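PDB 1DVP: hepatocyte growth factor-regulated tyrosine kinase substrate from Drosophila melanogaster, which drives endosomal membrane invagination and multivesicular body formation, and inhibits receptor tyrosine kinase signalling by promoting degradation of the active receptors. Local coordinates for residues E80-E85 and D121-I126; L109-A114 and H138-L143; H179-G184 and E206-D211. All blocks are in the same frame, centred on the assembly; numbering follows the deposited sequence.

Interaction 1. Residues E80-E85 and D121-I126; sequences EVFTKE and DKYQAI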
loop_
_atom_site.group_PDB
_atom_site.type_symbol
_atom_site.label_atom_id
_atom_site.label_comp_id
_atom_site.label_asym_id
_atom_site.label_seq_id
_atom_site.Cartn_x
_atom_site.Cartn_y
_atom_site.Cartn_z
ATOM N N GLU A 80 5.707 -34.970 3.546
ATOM C CA GLU A 80 6.071 -35.774 2.396
ATOM C C GLU A 80 7.560 -35.706 2.183
ATOM O O GLU A 80 8.195 -36.709 1.874
ATOM C CB GLU A 80 5.406 -35.252 1.114
ATOM C CG GLU A 80 6.001 -35.869 -0.163
ATOM C CD GLU A 80 5.574 -37.316 -0.377
ATOM O OE1 GLU A 80 6.311 -38.095 -1.023
ATOM O OE2 GLU A 80 4.479 -37.676 0.097
ATOM N N VAL A 81 8.101 -34.504 2.362
ATOM C CA VAL A 81 9.511 -34.234 2.133
ATOM C C VAL A 81 10.576 -34.620 3.184
ATOM O O VAL A 81 11.538 -35.329 2.855
ATOM C CB VAL A 81 9.700 -32.728 1.796
ATOM C CG1 VAL A 81 11.161 -32.385 1.733
ATOM C CG2 VAL A 81 9.001 -32.393 0.471
ATOM N N PHE A 82 10.416 -34.140 4.419
ATOM C CA PHE A 82 11.401 -34.365 5.468
ATOM C C PHE A 82 11.283 -35.687 6.218
ATOM O O PHE A 82 10.872 -35.739 7.385
ATOM C CB PHE A 82 11.374 -33.187 6.453
ATOM C CG PHE A 82 11.603 -31.849 5.790
ATOM C CD1 PHE A 82 10.645 -30.852 5.859
ATOM C CD2 PHE A 82 12.769 -31.607 5.065
ATOM C CE1 PHE A 82 10.841 -29.624 5.209
ATOM C CE2 PHE A 82 12.979 -30.386 4.410
ATOM C CZ PHE A 82 12.022 -29.397 4.479
ATOM N N THR A 83 11.613 -36.759 5.517
ATOM C CA THR A 83 11.606 -38.061 6.117
ATOM C C THR A 83 13.068 -38.474 6.158
ATOM O O THR A 83 13.952 -37.817 5.585
ATOM C CB THR A 83 10.837 -39.106 5.278
ATOM O OG1 THR A 83 11.449 -39.250 3.993
ATOM C CG2 THR A 83 9.388 -38.708 5.116
ATOM N N LYS A 84 13.303 -39.576 6.846
ATOM C CA LYS A 84 14.611 -40.155 6.990
ATOM C C LYS A 84 15.237 -40.405 5.621
ATOM O O LYS A 84 16.307 -39.879 5.309
ATOM C CB LYS A 84 14.458 -41.465 7.757
ATOM C CG LYS A 84 13.079 -42.152 7.520
ATOM C CD LYS A 84 12.887 -42.631 6.071
ATOM C CE LYS A 84 11.555 -43.327 5.833
ATOM N NZ LYS A 84 10.353 -42.427 5.923
ATOM N N GLU A 85 14.560 -41.196 4.794
ATOM C CA GLU A 85 15.116 -41.503 3.497
ATOM C C GLU A 85 15.379 -40.238 2.690
ATOM O O GLU A 85 16.508 -40.002 2.282
ATOM C CB GLU A 85 14.230 -42.513 2.739
ATOM C CG GLU A 85 12.740 -42.247 2.715
ATOM C CD GLU A 85 11.937 -43.467 2.227
ATOM O OE1 GLU A 85 12.406 -44.175 1.291
ATOM O OE2 GLU A 85 10.827 -43.724 2.771
ATOM N N ASP A 121 8.844 -30.444 16.469
ATOM C CA ASP A 121 9.007 -31.827 16.905
ATOM C C ASP A 121 9.110 -32.740 15.682
ATOM O O ASP A 121 10.111 -33.454 15.503
ATOM C CB ASP A 121 7.815 -32.263 17.780
ATOM C CG ASP A 121 8.170 -32.366 19.267
ATOM O OD1 ASP A 121 9.275 -32.860 19.594
ATOM O OD2 ASP A 121 7.339 -31.971 20.112
ATOM N N LYS A 122 8.083 -32.705 14.837
ATOM C CA LYS A 122 8.042 -33.533 13.630
ATOM C C LYS A 122 9.330 -33.605 12.785
ATOM O O LYS A 122 9.707 -34.686 12.320
ATOM C CB LYS A 122 6.861 -33.103 12.738
ATOM C CG LYS A 122 5.488 -33.616 13.212
ATOM C CD LYS A 122 4.355 -33.343 12.215
ATOM C CE LYS A 122 4.021 -31.854 12.081
ATOM N NZ LYS A 122 3.416 -31.253 13.313
ATOM N N TYR A 123 10.027 -32.483 12.604
ATOM C CA TYR A 123 11.231 -32.496 11.772
ATOM C C TYR A 123 12.541 -32.338 12.545
ATOM O O TYR A 123 12.609 -31.588 13.535
ATOM C CB TYR A 123 11.065 -31.425 10.686
ATOM C CG TYR A 123 9.636 -31.409 10.184
ATOM C CD1 TYR A 123 8.814 -30.299 10.389
ATOM C CD2 TYR A 123 9.054 -32.562 9.655
ATOM C CE1 TYR A 123 7.459 -30.341 10.099
ATOM C CE2 TYR A 123 7.696 -32.614 9.365
ATOM C CZ TYR A 123 6.903 -31.505 9.592
ATOM O OH TYR A 123 5.555 -31.565 9.338
ATOM N N GLN A 124 13.570 -33.076 12.107
ATOM C CA GLN A 124 14.901 -33.049 12.742
ATOM C C GLN A 124 15.929 -33.922 11.987
ATOM O O GLN A 124 17.149 -33.785 12.159
ATOM C CB GLN A 124 14.766 -33.491 14.202
ATOM C CG GLN A 124 15.291 -34.891 14.530
ATOM C CD GLN A 124 16.681 -34.850 15.158
ATOM O OE1 GLN A 124 17.202 -35.870 15.637
ATOM N NE2 GLN A 124 17.290 -33.668 15.159
ATOM N N ALA A 125 15.416 -34.824 11.151
ATOM C CA ALA A 125 16.247 -35.692 10.321
ATOM C C ALA A 125 17.094 -34.772 9.455
ATOM O O ALA A 125 18.132 -35.168 8.915
ATOM C CB ALA A 125 15.370 -36.564 9.437
ATOM N N ILE A 126 16.615 -33.534 9.321
ATOM C CA ILE A 126 17.295 -32.510 8.555
ATOM C C ILE A 126 18.469 -32.012 9.379
ATOM O O ILE A 126 19.589 -31.969 8.881
ATOM C CB ILE A 126 16.371 -31.298 8.255
ATOM C CG1 ILE A 126 14.909 -31.720 8.289
ATOM C CG2 ILE A 126 16.697 -30.734 6.880
ATOM C CD1 ILE A 126 13.966 -30.558 8.265
#
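Phe82 and Tyr123 bring their CA atoms to 6.6 Å where two interhelical links lie side by side in the same direction, and the CA atoms of Lys84 and Ala125 come to 5.8 Å. Phe82 is the centre of an inverse gamma turn, closed by a weak backbone bond from Thr83 N to Val81 O, which ends helix 74-81. Its CG lies beside the backbone N (chi1 -56°), and the CA–CB bond points toward the 121-126 segment. Ile126 CD1 sits over one face of the Phe82 ring in a CH-pi contact, 3.8 Å from the ring centroid and 21° off the normal, displaced toward CD2; Val81 CG1 lies over the opposite face. A flat ring suits this slot between two aliphatic side chains. Tyr123 meets it obliquely: Phe82 CB touches Tyr123 CD2 at 4.0 Å, the ring planes are inclined at 56°, and the centroids stay 6.0 Å apart. Further along the pair, Ala125 offers just a methyl, CB 4.3 Å from Thr83 O, small enough for the two backbones to approach. Thr83 is the N-cap of helix 84-96, its OG1 bonded to Asn86 N, as its short hydroxyl side chain allows. Trp113 of helix 100-116 and Phe117 just after it continue the aromatic cluster. The contact joins the links 82-83 and 117-124 of the all-helical VHS superhelix, where successive helices pack through apolar side chains.

Interaction 2. Residues L109-A114 and H138-L143; sequences LVQTWA and HTFPEL
Gln111 stands straight out from its helix beside Phe140: CG is anti to the backbone N (chi1 169°) and CD anti to CA (chi2 179°), which extends the chain and sets CD near residues 138-143. Phe140 has CG anti to its carbonyl carbon (chi1 -81°), which places CG beside the backbone N. Its ring leans on two successive residues of the helix. Phe140 CD2 meets Gln111 CB at 3.8 Å, and Phe140 CE2 meets Val110 CG1 at 4.1 Å, both at an oblique angle to the ring. The side chains of Val110 and Phe140 cross at about a right angle, and the branched valine presents an apolar methyl to the ring. Residues 138-143 form an extended segment that follows helix 125-135, the last of the VHS superhelix, and passes crosswise over helix 100-116, where Phe140 also packs on Met130 and Leu107 and so spans the groove between these two helices. His138 ties the start of the segment to the fold through a hydrogen bond from its NE2 to Glu95 OE1. Further along, the amide group of Gln111 comes beside the backbone of Pro141, with Gln111 CD 3.9 Å from Pro141 O, while the same glutamine keeps CD 4.2 Å from Phe140 CB. A long side chain suits this place, since its aliphatic part can pack on the ring, CB against Phe140 CD2. The proline ring lies against Glu108, one turn earlier on the helix. At the far end of the segment, the side chain of Leu143 rests on Tyr115.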
loop_
_atom_site.group_PDB
_atom_site.type_symbol
_atom_site.label_atom_id
_atom_site.label_comp_id
_atom_site.label_asym_id
_atom_site.label_seq_id
_atom_site.Cartn_x
_atom_site.Cartn_y
_atom_site.Cartn_z
ATOM N N LEU A 109 19.927 -25.331 1.256
ATOM C CA LEU A 109 18.555 -25.714 1.608
ATOM C C LEU A 109 18.537 -26.560 2.874
ATOM O O LEU A 109 17.731 -26.337 3.769
ATOM C CB LEU A 109 17.872 -26.469 0.446
ATOM C CG LEU A 109 17.648 -25.654 -0.858
ATOM C CD1 LEU A 109 16.936 -26.508 -1.883
ATOM C CD2 LEU A 109 16.827 -24.403 -0.602
ATOM N N VAL A 110 19.439 -27.532 2.946
ATOM C CA VAL A 110 19.518 -28.383 4.133
ATOM C C VAL A 110 19.663 -27.538 5.396
ATOM O O VAL A 110 18.996 -27.780 6.363
ATOM C CB VAL A 110 20.722 -29.321 4.062
ATOM C CG1 VAL A 110 21.018 -29.895 5.493
ATOM C CG2 VAL A 110 20.458 -30.430 3.059
ATOM N N GLN A 111 20.549 -26.544 5.356
ATOM C CA GLN A 111 20.829 -25.641 6.475
ATOM C C GLN A 111 19.657 -24.697 6.718
ATOM O O GLN A 111 19.263 -24.438 7.868
ATOM C CB GLN A 111 22.111 -24.841 6.173
ATOM C CG GLN A 111 22.373 -23.692 7.109
ATOM C CD GLN A 111 23.660 -22.936 6.780
ATOM O OE1 GLN A 111 23.778 -22.289 5.725
ATOM N NE2 GLN A 111 24.641 -23.031 7.677
ATOM N N THR A 112 19.091 -24.161 5.634
ATOM C CA THR A 112 17.936 -23.288 5.777
ATOM C C THR A 112 16.848 -24.071 6.480
ATOM O O THR A 112 16.212 -23.599 7.412
ATOM C CB THR A 112 17.368 -22.855 4.417
ATOM O OG1 THR A 112 18.298 -21.966 3.779
ATOM C CG2 THR A 112 15.977 -22.163 4.638
ATOM N N TRP A 113 16.640 -25.287 6.009
ATOM C CA TRP A 113 15.603 -26.108 6.590
ATOM C C TRP A 113 15.915 -26.525 8.031
ATOM O O TRP A 113 15.006 -26.653 8.863
ATOM C CB TRP A 113 15.367 -27.316 5.684
ATOM C CG TRP A 113 14.777 -26.916 4.325
ATOM C CD1 TRP A 113 13.978 -25.832 4.076
ATOM C CD2 TRP A 113 14.855 -27.649 3.100
ATOM N NE1 TRP A 113 13.552 -25.845 2.774
ATOM C CE2 TRP A 113 14.066 -26.949 2.143
ATOM C CE3 TRP A 113 15.498 -28.833 2.703
ATOM C CZ2 TRP A 113 13.909 -27.401 0.815
ATOM C CZ3 TRP A 113 15.335 -29.284 1.363
ATOM C CH2 TRP A 113 14.549 -28.566 0.448
ATOM N N ALA A 114 17.197 -26.740 8.325
ATOM C CA ALA A 114 17.575 -27.116 9.681
ATOM C C ALA A 114 17.168 -25.986 10.618
ATOM O O ALA A 114 16.555 -26.236 11.651
ATOM C CB ALA A 114 19.095 -27.380 9.770
ATOM N N HIS A 138 31.966 -31.517 4.565
ATOM C CA HIS A 138 31.254 -30.529 3.753
ATOM C C HIS A 138 31.177 -29.186 4.470
ATOM O O HIS A 138 30.912 -29.138 5.667
ATOM C CB HIS A 138 29.837 -31.019 3.446
ATOM C CG HIS A 138 29.774 -32.121 2.434
ATOM N ND1 HIS A 138 29.964 -31.906 1.087
ATOM C CD2 HIS A 138 29.532 -33.448 2.571
ATOM C CE1 HIS A 138 29.841 -33.051 0.438
ATOM N NE2 HIS A 138 29.578 -34.002 1.314
ATOM N N THR A 139 31.438 -28.109 3.728
ATOM C CA THR A 139 31.382 -26.735 4.239
ATOM C C THR A 139 30.023 -26.138 3.828
ATOM O O THR A 139 29.620 -26.272 2.670
ATOM C CB THR A 139 32.505 -25.842 3.622
ATOM O OG1 THR A 139 33.799 -26.317 4.027
ATOM C CG2 THR A 139 32.340 -24.393 4.075
ATOM N N PHE A 140 29.321 -25.486 4.754
ATOM C CA PHE A 140 28.017 -24.911 4.428
ATOM C C PHE A 140 28.082 -23.428 4.124
ATOM O O PHE A 140 28.915 -22.718 4.675
ATOM C CB PHE A 140 27.000 -25.161 5.553
ATOM C CG PHE A 140 26.394 -26.535 5.523
ATOM C CD1 PHE A 140 27.101 -27.638 6.005
ATOM C CD2 PHE A 140 25.141 -26.739 4.969
ATOM C CE1 PHE A 140 26.567 -28.917 5.933
ATOM C CE2 PHE A 140 24.598 -28.015 4.891
ATOM C CZ PHE A 140 25.315 -29.111 5.375
ATOM N N PRO A 141 27.186 -22.942 3.242
ATOM C CA PRO A 141 27.117 -21.532 2.838
ATOM C C PRO A 141 26.870 -20.622 4.024
ATOM O O PRO A 141 26.649 -21.084 5.148
ATOM C CB PRO A 141 25.950 -21.501 1.855
ATOM C CG PRO A 141 25.924 -22.930 1.302
ATOM C CD PRO A 141 26.161 -23.742 2.541
ATOM N N GLU A 142 26.900 -19.324 3.770
ATOM C CA GLU A 142 26.671 -18.361 4.829
ATOM C C GLU A 142 25.200 -18.313 5.196
ATOM O O GLU A 142 24.322 -18.267 4.328
ATOM C CB GLU A 142 27.151 -16.981 4.394
ATOM C CG GLU A 142 28.625 -16.766 4.658
ATOM C CD GLU A 142 28.879 -16.176 6.030
ATOM O OE1 GLU A 142 28.989 -14.920 6.113
ATOM O OE2 GLU A 142 28.952 -16.967 7.007
ATOM N N LEU A 143 24.940 -18.316 6.497
ATOM C CA LEU A 143 23.584 -18.278 6.996
ATOM C C LEU A 143 22.970 -16.909 6.780
ATOM O O LEU A 143 23.644 -15.889 6.884
ATOM C CB LEU A 143 23.570 -18.635 8.482
ATOM C CG LEU A 143 22.332 -19.373 9.001
ATOM C CD1 LEU A 143 21.145 -18.456 8.985
ATOM C CD2 LEU A 143 22.061 -20.596 8.158
#

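Interaction 3. Residues H179-G184 and E206-D211; sequences HCRNCG and EVRVCD. With ZN (zinc ion), chain C; CIT (citric acid), chain D.
Cys180, Cys183 and Cys210 belong to one of the two Cys4 zinc sites of the FYVE finger, whose cysteine pairs alternate along the chain in a cross-brace; Cys213 is the fourth ligand. Cys180 SG binds the zinc ion at 2.3 Å. Cys180 SG also accepts the backbone N-H of Cys210 at 3.2 Å (159° at the hydrogen), along with that of Cys183 and, weakly, Asn182, bonds that would help to stabilise its thiolate charge. Next to the metal, Arg181 N gives a nearly straight hydrogen bond to Arg208 O, 3.1 Å and 174°, tying the cysteine turn to strand 206-209. The Arg181 chain bends at chi2 (66°), laying CD against the same carbonyl, while CB rests on Val207 CG2. Its guanidinium then folds back, and Arg181 NH1 reaches His179 O at 2.8 Å, close to the guanidinium plane. Arg181 NH1 also binds O6 of a citrate at 2.8 Å, and Arg208 NE binds this O6 at 3.0 Å; the shared anion probably eases the repulsion between the two arginines. An alanine in place of Arg181 would probably leave His179 O without this side-chain donor and citrate O6 without its Arg181 donor. The citrate probably comes from the crystallisation liquor, but its place among basic residues of the His-His-Cys-Arg sequence is consistent with the phosphoinositide pocket of FYVE domains. His178 and Arg181 of the second subunit also bind it, and Trp158 of that subunit stacks on the His179 ring. Histidine suits this spot by pairing a flat face with a polar edge: His179 ND1 donates to citrate O4 at 2.6 Å.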
loop_
_atom_site.group_PDB
_atom_site.type_symbol
_atom_site.label_atom_id
_atom_site.label_comp_id
_atom_site.label_asym_id
_atom_site.label_seq_id
_atom_site.Cartn_x
_atom_site.Cartn_y
_atom_site.Cartn_z
ATOM N N HIS A 179 4.334 3.699 -0.046
ATOM C CA HIS A 179 4.788 2.445 0.530
ATOM C C HIS A 179 5.799 1.739 -0.378
ATOM O O HIS A 179 5.704 1.767 -1.633
ATOM C CB HIS A 179 3.604 1.458 0.769
ATOM C CG HIS A 179 2.627 1.922 1.804
ATOM N ND1 HIS A 179 1.677 2.898 1.558
ATOM C CD2 HIS A 179 2.451 1.537 3.094
ATOM C CE1 HIS A 179 0.957 3.090 2.647
ATOM N NE2 HIS A 179 1.408 2.277 3.594
ATOM N N CYS A 180 6.784 1.112 0.255
ATOM C CA CYS A 180 7.749 0.271 -0.435
ATOM C C CYS A 180 6.963 -1.046 -0.645
ATOM O O CYS A 180 6.453 -1.624 0.321
ATOM C CB CYS A 180 8.928 -0.068 0.471
ATOM S SG CYS A 180 10.062 -1.332 -0.174
ATOM N N ARG A 181 6.938 -1.556 -1.847
ATOM C CA ARG A 181 6.236 -2.823 -2.079
ATOM C C ARG A 181 6.994 -4.054 -1.565
ATOM O O ARG A 181 6.406 -5.116 -1.495
ATOM C CB ARG A 181 5.958 -2.981 -3.567
ATOM C CG ARG A 181 4.782 -2.262 -4.016
ATOM C CD ARG A 181 4.901 -0.775 -3.926
ATOM N NE ARG A 181 3.790 -0.175 -4.669
ATOM C CZ ARG A 181 3.385 1.085 -4.598
ATOM N NH1 ARG A 181 3.960 1.991 -3.800
ATOM N NH2 ARG A 181 2.350 1.445 -5.360
ATOM N N ASN A 182 8.287 -3.948 -1.224
ATOM C CA ASN A 182 9.013 -5.085 -0.680
ATOM C C ASN A 182 8.883 -5.220 0.841
ATOM O O ASN A 182 8.703 -6.346 1.340
ATOM C CB ASN A 182 10.528 -5.025 -0.999
ATOM C CG ASN A 182 11.244 -6.345 -0.690
ATOM O OD1 ASN A 182 12.255 -6.376 0.034
ATOM N ND2 ASN A 182 10.712 -7.451 -1.222
ATOM N N CYS A 183 8.965 -4.119 1.602
ATOM C CA CYS A 183 8.881 -4.276 3.077
ATOM C C CYS A 183 7.598 -3.712 3.669
ATOM O O CYS A 183 7.332 -3.885 4.840
ATOM C CB CYS A 183 10.091 -3.631 3.782
ATOM S SG CYS A 183 10.291 -1.813 3.579
ATOM N N GLY A 184 6.819 -2.999 2.855
ATOM C CA GLY A 184 5.555 -2.454 3.362
ATOM C C GLY A 184 5.640 -1.184 4.214
ATOM O O GLY A 184 4.615 -0.674 4.637
ATOM N N GLU A 206 8.058 -3.523 -12.688
ATOM C CA GLU A 206 8.896 -2.807 -11.743
ATOM C C GLU A 206 7.989 -1.916 -10.901
ATOM O O GLU A 206 7.220 -1.137 -11.448
ATOM C CB GLU A 206 9.918 -1.970 -12.490
ATOM C CG GLU A 206 11.053 -2.831 -12.982
ATOM C CD GLU A 206 12.161 -2.049 -13.623
ATOM O OE1 GLU A 206 13.144 -2.679 -14.080
ATOM O OE2 GLU A 206 12.050 -0.805 -13.671
ATOM N N VAL A 207 8.076 -2.059 -9.584
ATOM C CA VAL A 207 7.257 -1.291 -8.673
ATOM C C VAL A 207 8.170 -0.484 -7.704
ATOM O O VAL A 207 9.361 -0.760 -7.565
ATOM C CB VAL A 207 6.335 -2.236 -7.856
ATOM C CG1 VAL A 207 5.268 -2.891 -8.761
ATOM C CG2 VAL A 207 7.166 -3.319 -7.193
ATOM N N ARG A 208 7.583 0.487 -6.999
ATOM C CA ARG A 208 8.343 1.337 -6.066
ATOM C C ARG A 208 8.935 0.534 -4.879
ATOM O O ARG A 208 8.219 -0.258 -4.307
ATOM C CB ARG A 208 7.389 2.428 -5.538
ATOM C CG ARG A 208 8.011 3.305 -4.429
ATOM C CD ARG A 208 6.964 4.135 -3.733
ATOM N NE ARG A 208 6.274 4.984 -4.692
ATOM C CZ ARG A 208 6.729 6.139 -5.162
ATOM N NH1 ARG A 208 7.893 6.608 -4.767
ATOM N NH2 ARG A 208 6.000 6.835 -6.010
ATOM N N VAL A 209 10.242 0.697 -4.562
ATOM C CA VAL A 209 10.859 0.062 -3.402
ATOM C C VAL A 209 11.733 1.125 -2.643
ATOM O O VAL A 209 12.149 2.117 -3.219
ATOM C CB VAL A 209 11.772 -1.128 -3.782
ATOM C CG1 VAL A 209 10.946 -2.302 -4.339
ATOM C CG2 VAL A 209 12.787 -0.728 -4.837
ATOM N N CYS A 210 12.001 0.918 -1.371
ATOM C CA CYS A 210 12.847 1.827 -0.615
ATOM C C CYS A 210 14.338 1.468 -0.896
ATOM O O CYS A 210 14.681 0.387 -1.426
ATOM C CB CYS A 210 12.544 1.705 0.888
ATOM S SG CYS A 210 13.204 0.235 1.595
ATOM N N ASP A 211 15.211 2.388 -0.519
ATOM C CA ASP A 211 16.641 2.226 -0.722
ATOM C C ASP A 211 17.190 1.002 -0.033
ATOM O O ASP A 211 17.904 0.270 -0.633
ATOM C CB ASP A 211 17.370 3.513 -0.288
ATOM C CG ASP A 211 17.154 4.617 -1.290
ATOM O OD1 ASP A 211 16.812 4.272 -2.415
ATOM O OD2 ASP A 211 17.317 5.804 -0.998
HETATM ZN ZN ZN C . 11.517 -1.489 1.595
HETATM C C1 CIT D . 0.567 4.918 -6.508
HETATM O O1 CIT D . 1.460 5.162 -7.382
HETATM O O2 CIT D . -0.137 3.738 -6.827
HETATM C C2 CIT D . 0.178 5.696 -5.125
HETATM C C3 CIT D . 0.907 4.933 -4.008
HETATM O O7 CIT D . 0.566 3.546 -3.897
HETATM C C4 CIT D . 0.729 5.366 -2.547
HETATM C C5 CIT D . 1.444 4.438 -1.609
HETATM O O3 CIT D . 2.444 3.729 -1.885
HETATM O O4 CIT D . 0.875 4.366 -0.394
HETATM C C6 CIT D . 2.402 5.339 -4.290
HETATM O O5 CIT D . 2.853 6.424 -4.059
HETATM O O6 CIT D . 3.261 4.532 -4.770
#

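In the fold
Interactions 1 and 2 both belong to the helical VHS domain, with centres 16 Å apart, and they touch: Phe82 packs against Trp113, and Ile126 against the same turn of helix 100-116. Their segments alternate along the chain, so 80-85, 109-114, 121-126 and 138-143 interlock neighbouring helices 84-96, 100-116 and 125-135 near the end of the superhelix. Interaction 3 comes later in sequence, in the FYVE zinc finger, its centre 36 Å from that of interaction 1 and 29 Å from that of interaction 2, without touching either. Thus a helical module and a small metal-stabilised module, the latter meeting the second subunit, form separate units in tandem.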